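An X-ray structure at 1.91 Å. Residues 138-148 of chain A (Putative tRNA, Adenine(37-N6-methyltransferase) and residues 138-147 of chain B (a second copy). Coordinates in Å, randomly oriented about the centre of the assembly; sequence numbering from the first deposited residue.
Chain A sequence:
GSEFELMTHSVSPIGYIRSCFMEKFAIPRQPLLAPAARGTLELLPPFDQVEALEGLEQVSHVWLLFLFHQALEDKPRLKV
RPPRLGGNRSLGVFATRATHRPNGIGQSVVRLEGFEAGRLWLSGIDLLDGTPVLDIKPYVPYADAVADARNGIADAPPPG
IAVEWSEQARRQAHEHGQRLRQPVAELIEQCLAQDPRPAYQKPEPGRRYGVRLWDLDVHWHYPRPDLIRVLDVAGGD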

# COMPACT_ATOMS: atom_id res chain seq x y z
N PRO A 138 -3.91 0.13 9.12
CA PRO A 138 -5.18 0.81 8.81
C PRO A 138 -5.06 1.57 7.49
O PRO A 138 -4.02 2.14 7.17
CB PRO A 138 -5.38 1.78 10.00
CG PRO A 138 -3.92 2.06 10.45
CD PRO A 138 -3.21 0.73 10.28
N TYR A 139 -6.15 1.57 6.73
CA TYR A 139 -6.23 2.44 5.57
C TYR A 139 -6.52 3.86 6.07
O TYR A 139 -7.45 4.09 6.86
CB TYR A 139 -7.36 1.97 4.64
CG TYR A 139 -7.39 2.69 3.32
CD1 TYR A 139 -8.09 3.87 3.18
CD2 TYR A 139 -6.72 2.18 2.21
CE1 TYR A 139 -8.11 4.56 1.95
CE2 TYR A 139 -6.75 2.84 0.97
CZ TYR A 139 -7.41 4.04 0.86
OH TYR A 139 -7.39 4.73 -0.33
N VAL A 140 -5.73 4.83 5.60
CA VAL A 140 -5.87 6.22 6.06
C VAL A 140 -6.16 7.09 4.84
O VAL A 140 -5.23 7.35 4.05
CB VAL A 140 -4.58 6.71 6.75
CG1 VAL A 140 -4.76 8.19 7.18
CG2 VAL A 140 -4.20 5.81 7.94
N PRO A 141 -7.39 7.58 4.66
CA PRO A 141 -7.73 8.21 3.36
C PRO A 141 -6.88 9.41 3.00
O PRO A 141 -6.46 9.51 1.85
CB PRO A 141 -9.20 8.60 3.55
CG PRO A 141 -9.73 7.58 4.47
CD PRO A 141 -8.59 7.17 5.40
N TYR A 142 -6.60 10.32 3.94
CA TYR A 142 -5.87 11.51 3.53
C TYR A 142 -4.47 11.15 3.04
O TYR A 142 -3.91 11.87 2.23
CB TYR A 142 -5.85 12.56 4.67
CG TYR A 142 -4.92 12.24 5.81
CD1 TYR A 142 -3.54 12.27 5.64
CD2 TYR A 142 -5.42 11.87 7.05
CE1 TYR A 142 -2.68 11.97 6.67
CE2 TYR A 142 -4.58 11.58 8.09
CZ TYR A 142 -3.21 11.64 7.90
OH TYR A 142 -2.37 11.36 8.96
N ALA A 143 -3.89 10.06 3.53
CA ALA A 143 -2.55 9.63 3.12
C ALA A 143 -2.54 8.64 1.95
O ALA A 143 -1.54 8.55 1.24
CB ALA A 143 -1.80 8.97 4.30
N ASP A 144 -3.59 7.82 1.78
CA ASP A 144 -3.53 6.68 0.87
C ASP A 144 -4.33 6.87 -0.41
O ASP A 144 -4.09 6.14 -1.38
CB ASP A 144 -4.09 5.41 1.54
CG ASP A 144 -3.27 4.95 2.72
OD1 ASP A 144 -2.10 5.37 2.86
OD2 ASP A 144 -3.81 4.17 3.54
N ALA A 145 -5.30 7.76 -0.42
CA ALA A 145 -6.21 7.94 -1.56
C ALA A 145 -5.70 9.09 -2.41
O ALA A 145 -5.80 10.25 -2.00
CB ALA A 145 -7.63 8.26 -1.10
N VAL A 146 -5.09 8.75 -3.54
CA VAL A 146 -4.67 9.73 -4.54
C VAL A 146 -5.60 9.56 -5.76
O VAL A 146 -5.27 8.84 -6.72
CB VAL A 146 -3.18 9.53 -4.90
CG1 VAL A 146 -2.63 10.71 -5.74
CG2 VAL A 146 -2.34 9.22 -3.65
N ALA A 147 -6.77 10.19 -5.74
CA ALA A 147 -7.81 9.80 -6.71
C ALA A 147 -7.46 10.22 -8.14
O ALA A 147 -7.95 9.62 -9.11
CB ALA A 147 -9.18 10.38 -6.31
N ASP A 148 -6.67 11.29 -8.27
CA ASP A 148 -6.16 11.95 -9.46
C ASP A 148 -5.01 11.21 -10.13
O ASP A 148 -4.52 11.68 -11.17
CB ASP A 148 -5.62 13.33 -9.06
CG ASP A 148 -4.62 13.24 -7.92
OD1 ASP A 148 -5.05 12.81 -6.81
OD2 ASP A 148 -3.41 13.56 -8.11
N PRO B 138 3.13 0.25 -9.46
CA PRO B 138 2.30 1.43 -9.80
C PRO B 138 1.19 1.60 -8.79
O PRO B 138 0.56 0.63 -8.39
CB PRO B 138 1.69 1.08 -11.18
CG PRO B 138 2.50 -0.04 -11.69
CD PRO B 138 3.07 -0.80 -10.49
N TYR B 139 0.94 2.86 -8.43
CA TYR B 139 -0.28 3.22 -7.72
C TYR B 139 -1.43 3.27 -8.73
O TYR B 139 -1.31 3.87 -9.79
CB TYR B 139 -0.09 4.59 -7.03
CG TYR B 139 -1.29 5.01 -6.20
CD1 TYR B 139 -2.41 5.58 -6.81
CD2 TYR B 139 -1.32 4.78 -4.82
CE1 TYR B 139 -3.55 5.95 -6.04
CE2 TYR B 139 -2.45 5.16 -4.04
CZ TYR B 139 -3.54 5.70 -4.65
OH TYR B 139 -4.64 6.07 -3.89
N VAL B 140 -2.54 2.60 -8.41
CA VAL B 140 -3.67 2.53 -9.33
C VAL B 140 -4.94 2.94 -8.61
O VAL B 140 -5.42 2.20 -7.74
CB VAL B 140 -3.83 1.10 -9.92
CG1 VAL B 140 -4.97 1.05 -10.94
CG2 VAL B 140 -2.55 0.65 -10.54
N PRO B 141 -5.53 4.09 -8.97
CA PRO B 141 -6.62 4.66 -8.15
C PRO B 141 -7.83 3.77 -8.01
O PRO B 141 -8.49 3.76 -6.96
CB PRO B 141 -7.01 5.94 -8.92
CG PRO B 141 -5.87 6.27 -9.80
CD PRO B 141 -5.03 5.02 -10.00
N TYR B 142 -8.24 3.08 -9.08
CA TYR B 142 -9.46 2.32 -8.89
C TYR B 142 -9.28 1.28 -7.80
O TYR B 142 -10.23 1.02 -7.06
CB TYR B 142 -9.92 1.69 -10.21
CG TYR B 142 -9.36 0.31 -10.45
CD1 TYR B 142 -9.90 -0.80 -9.82
CD2 TYR B 142 -8.34 0.11 -11.37
CE1 TYR B 142 -9.41 -2.04 -10.04
CE2 TYR B 142 -7.83 -1.17 -11.60
CZ TYR B 142 -8.36 -2.23 -10.94
OH TYR B 142 -7.87 -3.50 -11.17
N ALA B 143 -8.07 0.75 -7.63
CA ALA B 143 -7.85 -0.26 -6.61
C ALA B 143 -7.41 0.33 -5.27
O ALA B 143 -7.78 -0.22 -4.23
CB ALA B 143 -6.81 -1.30 -7.05
N ASP B 144 -6.69 1.46 -5.28
CA ASP B 144 -5.99 1.95 -4.09
C ASP B 144 -6.66 3.16 -3.44
O ASP B 144 -6.40 3.42 -2.27
CB ASP B 144 -4.54 2.31 -4.45
CG ASP B 144 -3.76 1.13 -5.01
OD1 ASP B 144 -4.11 -0.03 -4.70
OD2 ASP B 144 -2.78 1.34 -5.76
N ALA B 145 -7.48 3.91 -4.18
CA ALA B 145 -8.13 5.14 -3.68
C ALA B 145 -9.56 4.71 -3.41
O ALA B 145 -10.39 4.63 -4.32
CB ALA B 145 -8.04 6.26 -4.72
N VAL B 146 -9.84 4.45 -2.14
CA VAL B 146 -11.06 3.77 -1.71
C VAL B 146 -12.02 4.84 -1.19
O VAL B 146 -11.87 5.33 -0.06
CB VAL B 146 -10.77 2.72 -0.65
CG1 VAL B 146 -12.12 2.08 -0.19
CG2 VAL B 146 -9.82 1.60 -1.24
N ALA B 147 -12.98 5.24 -2.02
CA ALA B 147 -13.73 6.44 -1.69
C ALA B 147 -14.61 6.23 -0.45
O ALA B 147 -14.79 7.15 0.35
CB ALA B 147 -14.55 6.89 -2.90

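What holds the two copies together at this point? Above all, a pair of tyrosines exchanged between the chains. Tyr B139 and Tyr A139 have the largest areas covered by the opposing stretch, and each points its CA-to-CB bond toward the other chain with chi1 in the t well. Each hydroxyl reaches the backbone just where the partner's short helix ends. Tyr A139 OH donates a hydrogen bond to Asp B144 O at 2.5 Å, and Tyr B139 OH donates one to Asp A144 O at 2.6 Å. In both cases the carbonyl oxygen lies at the ring edge, near its plane.

Why does a single hydroxyl suit this stretch of backbone so well? Each one accepts as well as donates, so it bridges a carbonyl and an amide two residues further on. Val A146 N gives its hydrogen to Tyr B139 OH at 2.7 Å, with a nearly straight angle of 175°; Val B146 N does the same to Tyr A139 OH, at a longer 3.1 Å and a more bent 158°. Between carbonyl and amide sits an alanine that has left helical phi/psi, and its CA lies close to the hydroxyl: Ala A145 CA is 3.4 Å from Tyr B139 OH, and Ala B145 CA is 3.5 Å from Tyr A139 OH.

What does Val A146 add beyond its amide? Its side chain packs on the tyrosine that its amide binds. Val A146 CG2 lies over one face of the Tyr B139 ring in a CH-pi contact, 4.2 Å from the ring centroid, while Val A146 CB comes within 3.8 Å of Tyr B139 CE1. The reciprocal pair also makes an apolar contact, with Tyr A139 CZ 3.9 Å from Val B146 CB. Each tyrosine–valine pair thus combines a hydrogen bond with an apolar contact.

How exact is the symmetry between the two halves? The pattern of hydrogen bonds is shared, and at the centre Ala A145 CA and Ala B145 CA are 4.0 Å apart. Inside each chain the N-cap residue donates a hydrogen bond to an aspartate carboxylate: Val A140 N to Asp A144 OD2 and Val B140 N to Asp B144 OD2, both at 2.9 Å, although the place of Asp A144 OD2 is less certain. The packing matches less well: Ala B145 CB also lies 4.1 Å from Ala A147 CA, without a reciprocal contact, and the CH-pi contact is made by Val A146 alone. The difference is plainest at the prolines. The CA-to-CB bond of Pro B141 points toward the chain A stretch, with Pro B141 CB 3.8 Å from Ala A147 O and 4.0 Å from Val A146 O, whereas that of Pro A141 points sideways and Pro A141 makes no comparable contact.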